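Long-range contacts in Non-structural polyprotein (Sindbis virus, PDB 4GUA), which combines an nsP2 cysteine protease region, which probably cleaves the viral polyprotein, with the macro and zinc-binding domains of nsP3 in one precursor chain: residues L68-S74 with E545-H550; I78-H83 with H93-G99. All blocks are in the same frame, centred on the assembly; numbering follows the deposited sequence.

Contact 1 of 2, residues L68-S74 with E545-H550; sequences LTSGLFS and EGTKFH. With SO4 (sulfate ion), chain I; SO4 (sulfate ion), chain R.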
ATOM      1  N   LEU A  68       0.845   1.807  16.698  1.00 54.71           N
ATOM      2  CA  LEU A  68      -0.513   1.871  17.231  1.00 51.88           C
ATOM      3  C   LEU A  68      -1.380   0.656  16.898  1.00 50.25           C
ATOM      4  O   LEU A  68      -2.414   0.445  17.527  1.00 56.99           O
ATOM      5  CB  LEU A  68      -1.202   3.153  16.743  1.00 47.30           C
ATOM      6  CG  LEU A  68      -0.599   4.440  17.311  1.00 47.95           C
ATOM      7  CD1 LEU A  68      -1.241   5.670  16.681  1.00 46.24           C
ATOM      8  CD2 LEU A  68      -0.710   4.492  18.835  1.00 49.62           C
ATOM      9  N   THR A  69      -0.980  -0.136  15.912  1.00 48.31           N
ATOM     10  CA  THR A  69      -1.776  -1.303  15.548  1.00 48.12           C
ATOM     11  C   THR A  69      -1.659  -2.361  16.629  1.00 48.80           C
ATOM     12  O   THR A  69      -2.405  -3.333  16.634  1.00 48.60           O
ATOM     13  CB  THR A  69      -1.372  -1.902  14.189  1.00 43.11           C
ATOM     14  OG1 THR A  69      -0.029  -2.376  14.255  1.00 52.17           O
ATOM     15  CG2 THR A  69      -1.488  -0.863  13.093  1.00 44.60           C
ATOM     16  N   SER A  70      -0.719  -2.162  17.547  1.00 51.97           N
ATOM     17  CA  SER A  70      -0.587  -3.029  18.708  1.00 56.28           C
ATOM     18  C   SER A  70      -1.828  -2.939  19.593  1.00 61.26           C
ATOM     19  O   SER A  70      -2.182  -3.897  20.276  1.00 68.52           O
ATOM     20  CB  SER A  70       0.631  -2.625  19.527  1.00 59.74           C
ATOM     21  OG  SER A  70       0.414  -1.365  20.151  1.00 61.62           O
ATOM     22  N   GLY A  71      -2.484  -1.785  19.570  1.00 59.32           N
ATOM     23  CA  GLY A  71      -3.646  -1.537  20.405  1.00 67.26           C
ATOM     24  C   GLY A  71      -3.328  -0.883  21.745  1.00 63.35           C
ATOM     25  O   GLY A  71      -4.226  -0.631  22.555  1.00 53.98           O
ATOM     26  N   LEU A  72      -2.052  -0.594  21.978  1.00 58.87           N
ATOM     27  CA  LEU A  72      -1.626  -0.043  23.259  1.00 61.32           C
ATOM     28  C   LEU A  72      -2.351   1.241  23.648  1.00 62.37           C
ATOM     29  O   LEU A  72      -2.663   1.443  24.814  1.00 66.55           O
ATOM     30  CB  LEU A  72      -0.119   0.194  23.253  1.00 60.16           C
ATOM     31  CG  LEU A  72       0.715  -1.059  23.499  1.00 62.08           C
ATOM     32  CD1 LEU A  72       2.184  -0.795  23.245  1.00 67.38           C
ATOM     33  CD2 LEU A  72       0.513  -1.531  24.918  1.00 61.52           C
ATOM     34  N   PHE A  73      -2.568   2.124  22.684  1.00 55.25           N
ATOM     35  CA  PHE A  73      -3.308   3.362  22.931  1.00 56.77           C
ATOM     36  C   PHE A  73      -4.792   3.324  22.528  1.00 58.48           C
ATOM     37  O   PHE A  73      -5.427   4.373  22.431  1.00 54.39           O
ATOM     38  CB  PHE A  73      -2.583   4.560  22.327  1.00 56.66           C
ATOM     39  CG  PHE A  73      -1.456   5.056  23.180  1.00 53.40           C
ATOM     40  CD1 PHE A  73      -1.713   5.804  24.312  1.00 48.74           C
ATOM     41  CD2 PHE A  73      -0.144   4.758  22.866  1.00 53.62           C
ATOM     42  CE1 PHE A  73      -0.681   6.258  25.108  1.00 52.09           C
ATOM     43  CE2 PHE A  73       0.893   5.211  23.659  1.00 51.84           C
ATOM     44  CZ  PHE A  73       0.625   5.959  24.781  1.00 53.88           C
ATOM     45  N   SER A  74      -5.310   2.133  22.226  1.00 57.58           N
ATOM     46  CA  SER A  74      -6.636   1.973  21.617  1.00 58.71           C
ATOM     47  C   SER A  74      -7.817   1.887  22.592  1.00 60.45           C
ATOM     48  O   SER A  74      -8.954   1.628  22.191  1.00 62.44           O
ATOM     49  CB  SER A  74      -6.645   0.740  20.713  1.00 67.61           C
ATOM     50  OG  SER A  74      -6.537   1.110  19.351  1.00 81.23           O
ATOM     51  N   GLU A 545      -8.037  -1.413  15.104  1.00 58.43           N
ATOM     52  CA  GLU A 545      -7.726  -1.012  16.466  1.00 61.26           C
ATOM     53  C   GLU A 545      -8.673   0.114  16.881  1.00 65.10           C
ATOM     54  O   GLU A 545      -9.003   0.981  16.076  1.00 63.05           O
ATOM     55  CB  GLU A 545      -6.264  -0.577  16.590  1.00 57.84           C
ATOM     56  CG  GLU A 545      -5.918   0.738  15.915  1.00 60.65           C
ATOM     57  CD  GLU A 545      -5.348   0.571  14.508  1.00 63.09           C
ATOM     58  OE1 GLU A 545      -5.665  -0.431  13.836  1.00 57.37           O
ATOM     59  OE2 GLU A 545      -4.579   1.458  14.073  1.00 68.54           O
ATOM     60  N   GLY A 546      -9.119   0.088  18.133  1.00 73.45           N
ATOM     61  CA  GLY A 546     -10.091   1.052  18.613  1.00 72.87           C
ATOM     62  C   GLY A 546     -11.518   0.550  18.470  1.00 72.50           C
ATOM     63  O   GLY A 546     -12.469   1.222  18.870  1.00 79.42           O
ATOM     64  N   THR A 547     -11.670  -0.637  17.899  1.00 61.39           N
ATOM     65  CA  THR A 547     -12.970  -1.278  17.843  1.00 64.48           C
ATOM     66  C   THR A 547     -12.860  -2.640  18.509  1.00 71.49           C
ATOM     67  O   THR A 547     -11.773  -3.049  18.912  1.00 70.60           O
ATOM     68  CB  THR A 547     -13.448  -1.477  16.392  1.00 63.82           C
ATOM     69  OG1 THR A 547     -12.892  -2.685  15.852  1.00 65.73           O
ATOM     70  CG2 THR A 547     -13.054  -0.291  15.534  1.00 56.11           C
ATOM     71  N   LYS A 548     -13.979  -3.353  18.591  1.00 75.66           N
ATOM     72  CA  LYS A 548     -14.002  -4.645  19.262  1.00 77.32           C
ATOM     73  C   LYS A 548     -13.521  -5.742  18.333  1.00 77.22           C
ATOM     74  O   LYS A 548     -13.331  -6.881  18.754  1.00 87.20           O
ATOM     75  CB  LYS A 548     -15.405  -4.973  19.769  1.00 79.14           C
ATOM     76  CG  LYS A 548     -16.474  -5.046  18.688  1.00 83.61           C
ATOM     77  CD  LYS A 548     -17.815  -5.471  19.273  1.00 88.03           C
ATOM     78  CE  LYS A 548     -18.967  -5.188  18.323  1.00 91.65           C
ATOM     79  NZ  LYS A 548     -20.191  -5.944  18.706  1.00 96.10           N
ATOM     80  N   PHE A 549     -13.307  -5.392  17.070  1.00 66.50           N
ATOM     81  CA  PHE A 549     -12.835  -6.360  16.091  1.00 63.78           C
ATOM     82  C   PHE A 549     -11.313  -6.450  16.059  1.00 58.87           C
ATOM     83  O   PHE A 549     -10.747  -7.241  15.307  1.00 60.15           O
ATOM     84  CB  PHE A 549     -13.363  -5.993  14.709  1.00 64.08           C
ATOM     85  CG  PHE A 549     -14.843  -5.797  14.671  1.00 68.21           C
ATOM     86  CD1 PHE A 549     -15.688  -6.724  15.252  1.00 71.88           C
ATOM     87  CD2 PHE A 549     -15.390  -4.683  14.068  1.00 73.43           C
ATOM     88  CE1 PHE A 549     -17.050  -6.548  15.224  1.00 75.09           C
ATOM     89  CE2 PHE A 549     -16.752  -4.501  14.035  1.00 78.61           C
ATOM     90  CZ  PHE A 549     -17.585  -5.436  14.617  1.00 79.51           C
ATOM     91  N   HIS A 550     -10.652  -5.641  16.875  1.00 58.18           N
ATOM     92  CA  HIS A 550      -9.198  -5.616  16.886  1.00 56.93           C
ATOM     93  C   HIS A 550      -8.581  -6.980  17.154  1.00 60.70           C
ATOM     94  O   HIS A 550      -7.688  -7.401  16.435  1.00 58.24           O
ATOM     95  CB  HIS A 550      -8.683  -4.626  17.925  1.00 57.73           C
ATOM     96  CG  HIS A 550      -7.196  -4.471  17.909  1.00 57.77           C
ATOM     97  ND1 HIS A 550      -6.499  -4.154  16.762  1.00 58.02           N
ATOM     98  CD2 HIS A 550      -6.273  -4.573  18.894  1.00 58.01           C
ATOM     99  CE1 HIS A 550      -5.212  -4.073  17.040  1.00 56.79           C
ATOM    100  NE2 HIS A 550      -5.048  -4.319  18.328  1.00 59.99           N
TER
HETATM  101  S   SO4 I1706     -17.204  -0.800  19.208  1.00124.78           S
HETATM  102  O1  SO4 I1706     -16.292  -1.586  18.379  1.00121.47           O
HETATM  103  O2  SO4 I1706     -16.843  -0.952  20.616  1.00119.61           O
HETATM  104  O3  SO4 I1706     -17.089   0.607  18.835  1.00126.31           O
HETATM  105  O4  SO4 I1706     -18.580  -1.258  18.998  1.00122.40           O
HETATM  106  S   SO4 R1715     -19.449  -8.722  21.360  1.00128.67           S
HETATM  107  O1  SO4 R1715     -19.357 -10.159  21.614  1.00125.80           O
HETATM  108  O2  SO4 R1715     -20.336  -8.104  22.342  1.00133.42           O
HETATM  109  O3  SO4 R1715     -18.123  -8.116  21.482  1.00120.98           O
HETATM  110  O4  SO4 R1715     -19.988  -8.501  20.019  1.00126.81           O
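Parts of a polyprotein that lie far apart in sequence can dock through turns and the start of a helix. Here a turn of the nsP2 protease region, residues 68-74, meets the nsP3 zinc-binding region where residues 545-550 run into helix 550-562. Ser70 OG accepts from Leu72 N (3.2 Å) in an ST turn and is also hydrogen-bonded to Asp67 O; a type I turn runs from Gly71 to Ser74. In 545-550, Thr547 OG1 accepts the capping bond from Phe549 N (3.0 Å).

The polar contact between the segments is slight. His550 NE2 gives a weak hydrogen bond to Ser70 O (3.5 Å), while Thr69 O lies 2.9 Å from His550 CE1 at the ring edge; His550 ND1 is bonded to Tyr543 O, and Ser70 O also receives Lys554 NZ. Glu545 points toward the turn, but its carboxylate forms a salt bridge with Arg275, bringing a third part of the chain to the junction.

Close van der Waals packing does the rest. Ser74 OG sits 3.2 Å from Glu545 CB and 3.0 Å from Gly546 N, at an angle too poor for a hydrogen bond. Gly71 CA lies 3.7 Å from His550 NE2, and a CB on Gly71 would clash with that ring; at phi/psi 93°/1° it would also jam against the carbonyl O of Ser70.

Lys548 takes no part: its N and NZ each bind a sulfate, probably from the crystallisation liquor.

The chemistry, with 273 Å² buried, implies a small interface of close contacts and one weak bond, its one carboxylate paired with Arg275 outside the two segments.

Contact 2 of 2, residues I78-H83 with H93-G99; sequences IPLTYH and HWDNSPG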
ATOM      1  N   ILE A  78      -9.978   9.270  26.056  1.00 62.41           N
ATOM      2  CA  ILE A  78      -9.885  10.680  25.780  1.00 58.90           C
ATOM      3  C   ILE A  78      -9.974  10.899  24.288  1.00 62.03           C
ATOM      4  O   ILE A  78      -9.199  10.333  23.525  1.00 62.09           O
ATOM      5  CB  ILE A  78      -8.560  11.217  26.296  1.00 56.15           C
ATOM      6  CG1 ILE A  78      -8.410  10.832  27.773  1.00 57.33           C
ATOM      7  CG2 ILE A  78      -8.473  12.718  26.071  1.00 55.01           C
ATOM      8  CD1 ILE A  78      -7.030  11.065  28.324  1.00 65.29           C
ATOM      9  N   PRO A  79     -10.926  11.726  23.860  1.00 60.52           N
ATOM     10  CA  PRO A  79     -11.033  12.006  22.429  1.00 59.67           C
ATOM     11  C   PRO A  79      -9.852  12.815  21.920  1.00 54.94           C
ATOM     12  O   PRO A  79      -9.312  13.665  22.626  1.00 50.89           O
ATOM     13  CB  PRO A  79     -12.341  12.802  22.323  1.00 58.31           C
ATOM     14  CG  PRO A  79     -12.557  13.349  23.654  1.00 52.17           C
ATOM     15  CD  PRO A  79     -11.997  12.373  24.628  1.00 52.00           C
ATOM     16  N   LEU A  80      -9.409  12.485  20.716  1.00 60.47           N
ATOM     17  CA  LEU A  80      -8.431  13.292  20.019  1.00 56.79           C
ATOM     18  C   LEU A  80      -9.115  13.815  18.779  1.00 61.28           C
ATOM     19  O   LEU A  80      -9.347  13.071  17.828  1.00 60.19           O
ATOM     20  CB  LEU A  80      -7.209  12.464  19.646  1.00 57.54           C
ATOM     21  CG  LEU A  80      -6.071  13.250  18.992  1.00 61.11           C
ATOM     22  CD1 LEU A  80      -5.622  14.411  19.885  1.00 59.10           C
ATOM     23  CD2 LEU A  80      -4.907  12.312  18.673  1.00 56.09           C
ATOM     24  N   THR A  81      -9.389  15.115  18.782  1.00 59.07           N
ATOM     25  CA  THR A  81     -10.308  15.715  17.830  1.00 55.47           C
ATOM     26  C   THR A  81      -9.648  16.814  17.015  1.00 60.63           C
ATOM     27  O   THR A  81      -9.085  17.781  17.558  1.00 54.12           O
ATOM     28  CB  THR A  81     -11.530  16.305  18.553  1.00 54.87           C
ATOM     29  OG1 THR A  81     -12.161  15.285  19.335  1.00 60.93           O
ATOM     30  CG2 THR A  81     -12.523  16.870  17.557  1.00 48.85           C
ATOM     31  N   TYR A  82      -9.741  16.651  15.700  1.00 64.51           N
ATOM     32  CA  TYR A  82      -9.239  17.629  14.759  1.00 60.29           C
ATOM     33  C   TYR A  82     -10.387  18.528  14.350  1.00 65.31           C
ATOM     34  O   TYR A  82     -11.455  18.041  13.983  1.00 69.73           O
ATOM     35  CB  TYR A  82      -8.692  16.925  13.524  1.00 57.93           C
ATOM     36  CG  TYR A  82      -8.131  17.857  12.473  1.00 59.48           C
ATOM     37  CD1 TYR A  82      -6.937  18.543  12.681  1.00 57.68           C
ATOM     38  CD2 TYR A  82      -8.813  18.071  11.276  1.00 55.20           C
ATOM     39  CE1 TYR A  82      -6.428  19.400  11.721  1.00 55.56           C
ATOM     40  CE2 TYR A  82      -8.312  18.930  10.310  1.00 54.40           C
ATOM     41  CZ  TYR A  82      -7.119  19.591  10.536  1.00 54.79           C
ATOM     42  OH  TYR A  82      -6.616  20.442   9.575  1.00 55.42           O
ATOM     43  N   HIS A  83     -10.161  19.835  14.399  1.00 64.78           N
ATOM     44  CA  HIS A  83     -11.157  20.804  13.962  1.00 61.29           C
ATOM     45  C   HIS A  83     -10.695  21.594  12.752  1.00 60.66           C
ATOM     46  O   HIS A  83      -9.753  22.371  12.851  1.00 63.72           O
ATOM     47  CB  HIS A  83     -11.496  21.777  15.087  1.00 60.38           C
ATOM     48  CG  HIS A  83     -12.115  21.124  16.280  1.00 60.16           C
ATOM     49  ND1 HIS A  83     -13.463  20.857  16.360  1.00 60.59           N
ATOM     50  CD2 HIS A  83     -11.575  20.702  17.448  1.00 62.31           C
ATOM     51  CE1 HIS A  83     -13.727  20.284  17.521  1.00 67.47           C
ATOM     52  NE2 HIS A  83     -12.598  20.180  18.200  1.00 68.09           N
ATOM     53  N   HIS A  93      -7.362  23.146  14.353  1.00 55.83           N
ATOM     54  CA  HIS A  93      -6.927  23.051  15.729  1.00 58.38           C
ATOM     55  C   HIS A  93      -7.112  21.629  16.278  1.00 60.97           C
ATOM     56  O   HIS A  93      -8.076  20.946  15.924  1.00 54.50           O
ATOM     57  CB  HIS A  93      -7.713  24.093  16.536  1.00 60.82           C
ATOM     58  CG  HIS A  93      -7.472  24.050  18.008  1.00 64.91           C
ATOM     59  ND1 HIS A  93      -6.324  24.541  18.592  1.00 74.87           N
ATOM     60  CD2 HIS A  93      -8.240  23.587  19.019  1.00 66.02           C
ATOM     61  CE1 HIS A  93      -6.391  24.374  19.901  1.00 73.56           C
ATOM     62  NE2 HIS A  93      -7.544  23.795  20.186  1.00 72.59           N
ATOM     63  N   TRP A  94      -6.186  21.177  17.123  1.00 59.58           N
ATOM     64  CA  TRP A  94      -6.339  19.896  17.802  1.00 53.19           C
ATOM     65  C   TRP A  94      -6.673  20.112  19.260  1.00 56.91           C
ATOM     66  O   TRP A  94      -6.013  20.890  19.947  1.00 52.49           O
ATOM     67  CB  TRP A  94      -5.054  19.075  17.753  1.00 53.78           C
ATOM     68  CG  TRP A  94      -4.710  18.458  16.433  1.00 54.08           C
ATOM     69  CD1 TRP A  94      -3.910  18.986  15.469  1.00 52.87           C
ATOM     70  CD2 TRP A  94      -5.139  17.183  15.941  1.00 54.27           C
ATOM     71  NE1 TRP A  94      -3.808  18.121  14.406  1.00 51.50           N
ATOM     72  CE2 TRP A  94      -4.557  17.008  14.669  1.00 53.95           C
ATOM     73  CE3 TRP A  94      -5.957  16.170  16.451  1.00 55.42           C
ATOM     74  CZ2 TRP A  94      -4.770  15.867  13.899  1.00 54.53           C
ATOM     75  CZ3 TRP A  94      -6.168  15.034  15.681  1.00 55.70           C
ATOM     76  CH2 TRP A  94      -5.576  14.893  14.420  1.00 51.97           C
ATOM     77  N   ASP A  95      -7.669  19.384  19.748  1.00 63.96           N
ATOM     78  CA  ASP A  95      -7.943  19.370  21.176  1.00 67.84           C
ATOM     79  C   ASP A  95      -8.644  18.088  21.617  1.00 72.28           C
ATOM     80  O   ASP A  95      -8.792  17.144  20.851  1.00 66.11           O
ATOM     81  CB  ASP A  95      -8.741  20.609  21.597  1.00 67.84           C
ATOM     82  CG  ASP A  95     -10.138  20.649  20.999  1.00 74.28           C
ATOM     83  OD1 ASP A  95     -10.646  19.592  20.575  1.00 73.31           O
ATOM     84  OD2 ASP A  95     -10.745  21.743  20.982  1.00 81.29           O
ATOM     85  N   ASN A  96      -9.046  18.072  22.879  1.00 77.88           N
ATOM     86  CA  ASN A  96      -9.690  16.925  23.501  1.00 70.50           C
ATOM     87  C   ASN A  96     -11.229  16.981  23.538  1.00 71.95           C
ATOM     88  O   ASN A  96     -11.864  16.208  24.251  1.00 73.46           O
ATOM     89  CB  ASN A  96      -9.084  16.689  24.882  1.00 67.22           C
ATOM     90  CG  ASN A  96      -7.582  16.481  24.816  1.00 62.93           C
ATOM     91  OD1 ASN A  96      -6.807  17.235  25.408  1.00 59.18           O
ATOM     92  ND2 ASN A  96      -7.164  15.471  24.063  1.00 63.85           N
ATOM     93  N   SER A  97     -11.825  17.936  22.828  1.00 72.61           N
ATOM     94  CA  SER A  97     -13.285  18.052  22.782  1.00 68.06           C
ATOM     95  C   SER A  97     -13.922  16.740  22.314  1.00 68.92           C
ATOM     96  O   SER A  97     -13.258  15.902  21.708  1.00 68.72           O
ATOM     97  CB  SER A  97     -13.709  19.194  21.853  1.00 64.63           C
ATOM     98  OG  SER A  97     -13.913  18.747  20.523  1.00 62.05           O
ATOM     99  N   PRO A  98     -15.210  16.539  22.636  1.00 69.17           N
ATOM    100  CA  PRO A  98     -15.965  15.321  22.299  1.00 64.58           C
ATOM    101  C   PRO A  98     -15.912  14.903  20.827  1.00 60.88           C
ATOM    102  O   PRO A  98     -15.981  15.753  19.940  1.00 68.39           O
ATOM    103  CB  PRO A  98     -17.398  15.693  22.686  1.00 54.15           C
ATOM    104  CG  PRO A  98     -17.224  16.658  23.804  1.00 54.63           C
ATOM    105  CD  PRO A  98     -16.004  17.462  23.468  1.00 62.52           C
ATOM    106  N   GLY A  99     -15.815  13.597  20.586  1.00 57.59           N
ATOM    107  CA  GLY A  99     -15.746  13.049  19.235  1.00 60.92           C
ATOM    108  C   GLY A  99     -15.662  11.534  19.255  1.00 61.66           C
ATOM    109  O   GLY A  99     -15.424  10.941  20.308  1.00 63.06           O
TER
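Trp94, His83 and Pro79 show how a short hairpin can hold itself together from both faces and one end. The Trp94 indole lies alongside Tyr82, its non-hydrogen-bonded partner: Tyr82 CB sits 3.8 Å from the centroid of the six-membered ring, a CH-pi contact over the face, while Leu80 CG meets Trp94 CZ3 at 3.8 Å. Ala52 and Ile53 of helix 52-64 also touch this indole.

These residues form the antiparallel beta hairpin 78-83/93-95 of the papain-like protease region, with strands 81-83 and 93-95 running at 155°. His83 pairs with His93 through bonds of 2.8 Å (His83 N to His93 O) and 2.9 Å (His93 N to His83 O). On the face shared with Thr81 and Asp95, His83 NE2 lies 3.0 Å from Ser97 OG in a hydrogen bond, with a weak one to Asp95 OD1 (3.1 Å).

Past the three bridged pairs, Pro79 CG lies 3.0 Å from Asn96 O, and Pro79 O accepts from Asn96 ND2 (3.2 Å), which also bonds Ala20 O in helix 16-27.

Overall arrangement
The two contacts illustrate how one domain can serve both an internal and an external joint. Residues 68-74 and 78-83 are separated by only three residues, yet the centres of the contacts lie about 18 Å apart and do not otherwise touch. Contact 2 is nested in the long loop closed by contact 1, so a local hairpin within the protease region sits beside a junction bridging some 470 residues. Side chains of both 68-74 (Leu68) and 78-83 (Leu80) touch helix 52-64. The zinc of Cys605, Cys607, Cys630 and Cys648 belongs to the nsP3 region that contact 1 docks against the protease.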